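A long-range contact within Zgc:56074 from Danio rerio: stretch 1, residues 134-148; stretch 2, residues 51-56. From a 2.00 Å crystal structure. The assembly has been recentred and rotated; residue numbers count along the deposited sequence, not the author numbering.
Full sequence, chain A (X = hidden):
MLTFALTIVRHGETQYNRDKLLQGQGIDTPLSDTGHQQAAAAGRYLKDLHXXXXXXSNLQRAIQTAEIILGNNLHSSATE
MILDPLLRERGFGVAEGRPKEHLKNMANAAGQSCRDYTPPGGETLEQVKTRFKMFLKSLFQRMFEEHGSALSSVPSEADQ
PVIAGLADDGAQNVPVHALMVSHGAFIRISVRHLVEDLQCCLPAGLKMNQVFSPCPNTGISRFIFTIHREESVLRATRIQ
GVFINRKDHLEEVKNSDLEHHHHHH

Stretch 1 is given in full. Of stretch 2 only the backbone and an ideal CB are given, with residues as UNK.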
# COMPACT_ATOMS: atom_id res chain seq x y z
N MET A 134 -5.23 -9.48 -7.83
CA MET A 134 -5.14 -10.80 -7.22
C MET A 134 -4.97 -10.69 -5.70
O MET A 134 -5.55 -11.47 -4.93
CB MET A 134 -4.00 -11.62 -7.82
CG MET A 134 -4.21 -11.98 -9.30
SD MET A 134 -2.67 -12.66 -10.03
CE MET A 134 -2.41 -14.12 -8.99
N PHE A 135 -4.16 -9.73 -5.29
CA PHE A 135 -3.98 -9.47 -3.87
C PHE A 135 -5.30 -9.08 -3.22
O PHE A 135 -5.63 -9.57 -2.13
CB PHE A 135 -2.91 -8.39 -3.59
CG PHE A 135 -2.87 -7.98 -2.13
CD1 PHE A 135 -2.28 -8.82 -1.18
CD2 PHE A 135 -3.46 -6.81 -1.70
CE1 PHE A 135 -2.26 -8.47 0.19
CE2 PHE A 135 -3.44 -6.46 -0.33
CZ PHE A 135 -2.84 -7.32 0.60
N LEU A 136 -6.04 -8.17 -3.84
CA LEU A 136 -7.34 -7.75 -3.31
C LEU A 136 -8.31 -8.89 -3.14
O LEU A 136 -8.99 -8.99 -2.13
CB LEU A 136 -8.00 -6.68 -4.19
CG LEU A 136 -7.56 -5.23 -4.04
CD1 LEU A 136 -8.50 -4.36 -4.86
CD2 LEU A 136 -7.54 -4.75 -2.59
N LYS A 137 -8.37 -9.76 -4.15
CA LYS A 137 -9.25 -10.92 -4.10
C LYS A 137 -8.87 -11.83 -2.91
O LYS A 137 -9.74 -12.26 -2.14
CB LYS A 137 -9.19 -11.67 -5.45
CG LYS A 137 -10.18 -12.79 -5.59
CD LYS A 137 -10.06 -13.47 -6.97
CE LYS A 137 -10.94 -14.71 -7.04
NZ LYS A 137 -10.45 -15.81 -6.14
N SER A 138 -7.58 -12.08 -2.74
CA SER A 138 -7.06 -12.85 -1.61
C SER A 138 -7.33 -12.17 -0.25
O SER A 138 -7.75 -12.81 0.73
CB SER A 138 -5.55 -13.05 -1.82
OG SER A 138 -4.96 -13.77 -0.77
N LEU A 139 -7.09 -10.86 -0.20
CA LEU A 139 -7.35 -10.03 0.97
C LEU A 139 -8.81 -10.10 1.42
O LEU A 139 -9.08 -10.35 2.60
CB LEU A 139 -6.98 -8.56 0.69
CG LEU A 139 -7.33 -7.55 1.79
CD1 LEU A 139 -6.44 -7.82 3.02
CD2 LEU A 139 -7.17 -6.10 1.28
N PHE A 140 -9.74 -9.87 0.50
CA PHE A 140 -11.16 -9.91 0.84
C PHE A 140 -11.55 -11.27 1.43
O PHE A 140 -12.27 -11.34 2.43
CB PHE A 140 -12.07 -9.63 -0.38
CG PHE A 140 -11.94 -8.23 -0.97
CD1 PHE A 140 -11.25 -7.22 -0.31
CD2 PHE A 140 -12.55 -7.94 -2.19
CE1 PHE A 140 -11.15 -5.94 -0.87
CE2 PHE A 140 -12.47 -6.66 -2.76
CZ PHE A 140 -11.75 -5.67 -2.10
N GLN A 141 -11.10 -12.34 0.78
CA GLN A 141 -11.46 -13.69 1.20
C GLN A 141 -10.92 -13.98 2.61
O GLN A 141 -11.65 -14.48 3.47
CB GLN A 141 -10.97 -14.74 0.19
CG GLN A 141 -11.25 -16.20 0.59
CD GLN A 141 -12.75 -16.51 0.73
OE1 GLN A 141 -13.58 -16.02 -0.05
NE2 GLN A 141 -13.10 -17.34 1.72
N ARG A 142 -9.66 -13.61 2.85
CA ARG A 142 -9.05 -13.79 4.17
C ARG A 142 -9.71 -12.94 5.26
O ARG A 142 -9.91 -13.42 6.37
CB ARG A 142 -7.54 -13.51 4.12
CG ARG A 142 -6.82 -13.82 5.46
CD ARG A 142 -5.37 -13.35 5.45
NE ARG A 142 -4.57 -14.10 4.47
CZ ARG A 142 -3.91 -15.23 4.75
NH1 ARG A 142 -3.92 -15.74 5.98
NH2 ARG A 142 -3.23 -15.84 3.80
N MET A 143 -10.03 -11.67 4.97
CA MET A 143 -10.68 -10.79 5.95
C MET A 143 -12.08 -11.33 6.28
O MET A 143 -12.50 -11.35 7.44
CB MET A 143 -10.79 -9.33 5.46
CG MET A 143 -9.44 -8.58 5.26
SD MET A 143 -8.34 -8.57 6.73
CE MET A 143 -7.27 -9.91 6.27
N PHE A 144 -12.79 -11.77 5.25
CA PHE A 144 -14.14 -12.28 5.43
C PHE A 144 -14.13 -13.56 6.27
O PHE A 144 -14.94 -13.68 7.17
CB PHE A 144 -14.81 -12.52 4.08
CG PHE A 144 -16.30 -12.64 4.16
CD1 PHE A 144 -17.09 -11.50 4.17
CD2 PHE A 144 -16.90 -13.88 4.24
CE1 PHE A 144 -18.47 -11.61 4.24
CE2 PHE A 144 -18.28 -14.00 4.32
CZ PHE A 144 -19.06 -12.87 4.31
N GLU A 145 -13.23 -14.49 5.96
CA GLU A 145 -13.13 -15.76 6.70
C GLU A 145 -12.78 -15.55 8.17
O GLU A 145 -13.24 -16.28 9.03
CB GLU A 145 -12.02 -16.63 6.14
CG GLU A 145 -12.34 -17.36 4.88
CD GLU A 145 -11.08 -17.84 4.19
OE1 GLU A 145 -9.96 -17.56 4.70
OE2 GLU A 145 -11.19 -18.48 3.12
N GLU A 146 -11.91 -14.58 8.44
CA GLU A 146 -11.48 -14.35 9.81
C GLU A 146 -12.39 -13.46 10.65
O GLU A 146 -12.37 -13.54 11.88
CB GLU A 146 -10.07 -13.77 9.81
CG GLU A 146 -9.66 -13.31 11.18
CD GLU A 146 -8.18 -13.01 11.29
OE1 GLU A 146 -7.44 -13.19 10.28
OE2 GLU A 146 -7.77 -12.61 12.41
N HIS A 147 -13.16 -12.58 10.03
CA HIS A 147 -13.87 -11.58 10.83
C HIS A 147 -15.40 -11.70 10.83
O HIS A 147 -16.12 -10.72 10.76
CB HIS A 147 -13.39 -10.17 10.46
CG HIS A 147 -11.93 -9.96 10.70
ND1 HIS A 147 -11.40 -9.80 11.96
CD2 HIS A 147 -10.88 -9.93 9.84
CE1 HIS A 147 -10.09 -9.66 11.86
NE2 HIS A 147 -9.75 -9.73 10.59
N GLY A 148 -15.88 -12.94 10.93
CA GLY A 148 -17.33 -13.21 11.05
C GLY A 148 -17.98 -12.45 12.20
O GLY A 148 -19.12 -12.02 12.10
N UNK A 51 -3.79 -3.34 14.48
CA UNK A 51 -3.83 -4.02 13.19
C UNK A 51 -4.17 -5.48 13.43
O UNK A 51 -3.39 -6.20 14.01
CB UNK A 51 -2.50 -3.88 12.44
N UNK A 52 -5.38 -5.88 13.02
CA UNK A 52 -5.84 -7.27 13.14
C UNK A 52 -5.15 -8.16 12.12
O UNK A 52 -5.08 -9.37 12.28
CB UNK A 52 -7.36 -7.35 12.96
N UNK A 53 -4.64 -7.56 11.06
CA UNK A 53 -4.03 -8.34 9.99
C UNK A 53 -2.88 -7.55 9.41
O UNK A 53 -2.98 -6.33 9.28
CB UNK A 53 -5.05 -8.70 8.91
N UNK A 54 -1.80 -8.24 9.05
CA UNK A 54 -0.64 -7.57 8.47
C UNK A 54 -0.10 -8.35 7.25
O UNK A 54 0.15 -9.56 7.34
CB UNK A 54 0.46 -7.41 9.53
N UNK A 55 0.10 -7.64 6.15
CA UNK A 55 0.55 -8.22 4.88
C UNK A 55 1.76 -7.44 4.39
O UNK A 55 1.75 -6.20 4.39
CB UNK A 55 -0.57 -8.20 3.83
N UNK A 56 2.80 -8.16 4.00
CA UNK A 56 4.03 -7.51 3.57
C UNK A 56 4.55 -8.21 2.34
O UNK A 56 4.37 -9.42 2.19
CB UNK A 56 5.08 -7.51 4.68

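Strand 53-56 runs nearly antiparallel to helix 134-146, at 159° between their N-to-C directions, so the first positions of stretch 2 lie near the end of the helix and its last ones near Phe 135.

Position 51 has nothing of stretch 1 within 5.5 Å of its ideal CB, so many side chains would be compatible. It is Phe 51, which makes no contact with stretch 1.

At position 52 CA-to-CB points toward stretch 1, and the ideal CB lies 3.7 Å from His 147 CE1. A small or polar side chain would suit a place so close to an imidazole, with the carboxylate of Glu 146 a little farther off. The residue is Thr 52, whose CB packs against His 147, while the oxygen of water 1 donates to Thr 52 O at 2.8 Å and to Glu 146 OE2 at 2.7 Å, linking backbone to carboxylate.

Position 53 begins the strand and also points toward the helix. Its ideal CB is 3.7 Å from Met 143 CE, 5.1 Å from His 147 NE2 and 5.3 Å from Glu 146 OE1. The carboxylate is an acceptor, and the imidazole can donate or accept, so a side chain carrying a donor and an acceptor two bonds beyond CB, as the amide of Asn does, is favoured; a hydroxyl next to CB would fall short of both. The residue is Asn 53, whose amide serves both partners: His 147 NE2 donates to Asn 53 OD1 (2.8 Å), and Asn 53 ND2 donates to Glu 146 OE1 (3.0 Å). Thr 52 OG1 also donates to Asn 53 OD1, at 2.7 Å. Met 143 CE lies 3.3 Å from Asn 53 ND2, a tight packing contact.

At position 54 the alternation of the strand turns CA-to-CB away from the helix. The contact does not select a side chain here; a beta-branched residue suits the extended backbone, and it is Val 54.

Position 55 turns back toward stretch 1, with its ideal CB 4.0 Å from Phe 135 CE1. Phe 135, Leu 139, Met 143 and the aliphatic part of Arg 142 offer an apolar surface for a large hydrophobic side chain, such as Leu, Met or Phe. Phe 55 covers it: Phe 55 CE2 is 3.4 Å from Leu 139 CD1, Phe 55 CZ 3.2 Å from Met 143 CE, and Phe 55 CE1 3.4 Å from Arg 142 CD. The edge of Phe 135 approaches its face in an offset edge-to-face pair, with planes at 77°.

Position 56 points away again, leaving the choice to other surroundings; it is Val 56.

Stretch 2 51-56: FTNVFV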
# COMPACT_ATOMS: atom_id res chain seq x y z
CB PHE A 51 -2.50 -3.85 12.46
CG PHE A 51 -2.15 -2.41 12.19
CD1 PHE A 51 -2.91 -1.65 11.30
CD2 PHE A 51 -1.06 -1.82 12.83
CE1 PHE A 51 -2.58 -0.31 11.03
CE2 PHE A 51 -0.71 -0.47 12.58
CZ PHE A 51 -1.47 0.28 11.68
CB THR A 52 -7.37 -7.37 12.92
OG1 THR A 52 -7.71 -6.73 11.67
CG2 THR A 52 -8.14 -6.67 14.06
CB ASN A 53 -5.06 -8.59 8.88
CG ASN A 53 -6.28 -9.34 9.38
OD1 ASN A 53 -7.24 -8.73 9.88
ND2 ASN A 53 -6.24 -10.66 9.27
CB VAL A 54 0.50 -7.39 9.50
CG1 VAL A 54 1.72 -6.72 8.82
CG2 VAL A 54 0.06 -6.57 10.71
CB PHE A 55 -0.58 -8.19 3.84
CG PHE A 55 -1.86 -8.80 4.34
CD1 PHE A 55 -2.01 -10.17 4.37
CD2 PHE A 55 -2.87 -8.00 4.86
CE1 PHE A 55 -3.17 -10.76 4.88
CE2 PHE A 55 -4.05 -8.57 5.37
CZ PHE A 55 -4.19 -9.95 5.38
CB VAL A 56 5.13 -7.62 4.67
CG1 VAL A 56 6.26 -6.64 4.39
CG2 VAL A 56 4.53 -7.35 6.06
O HOH W 1 -6.74 -10.71 14.04
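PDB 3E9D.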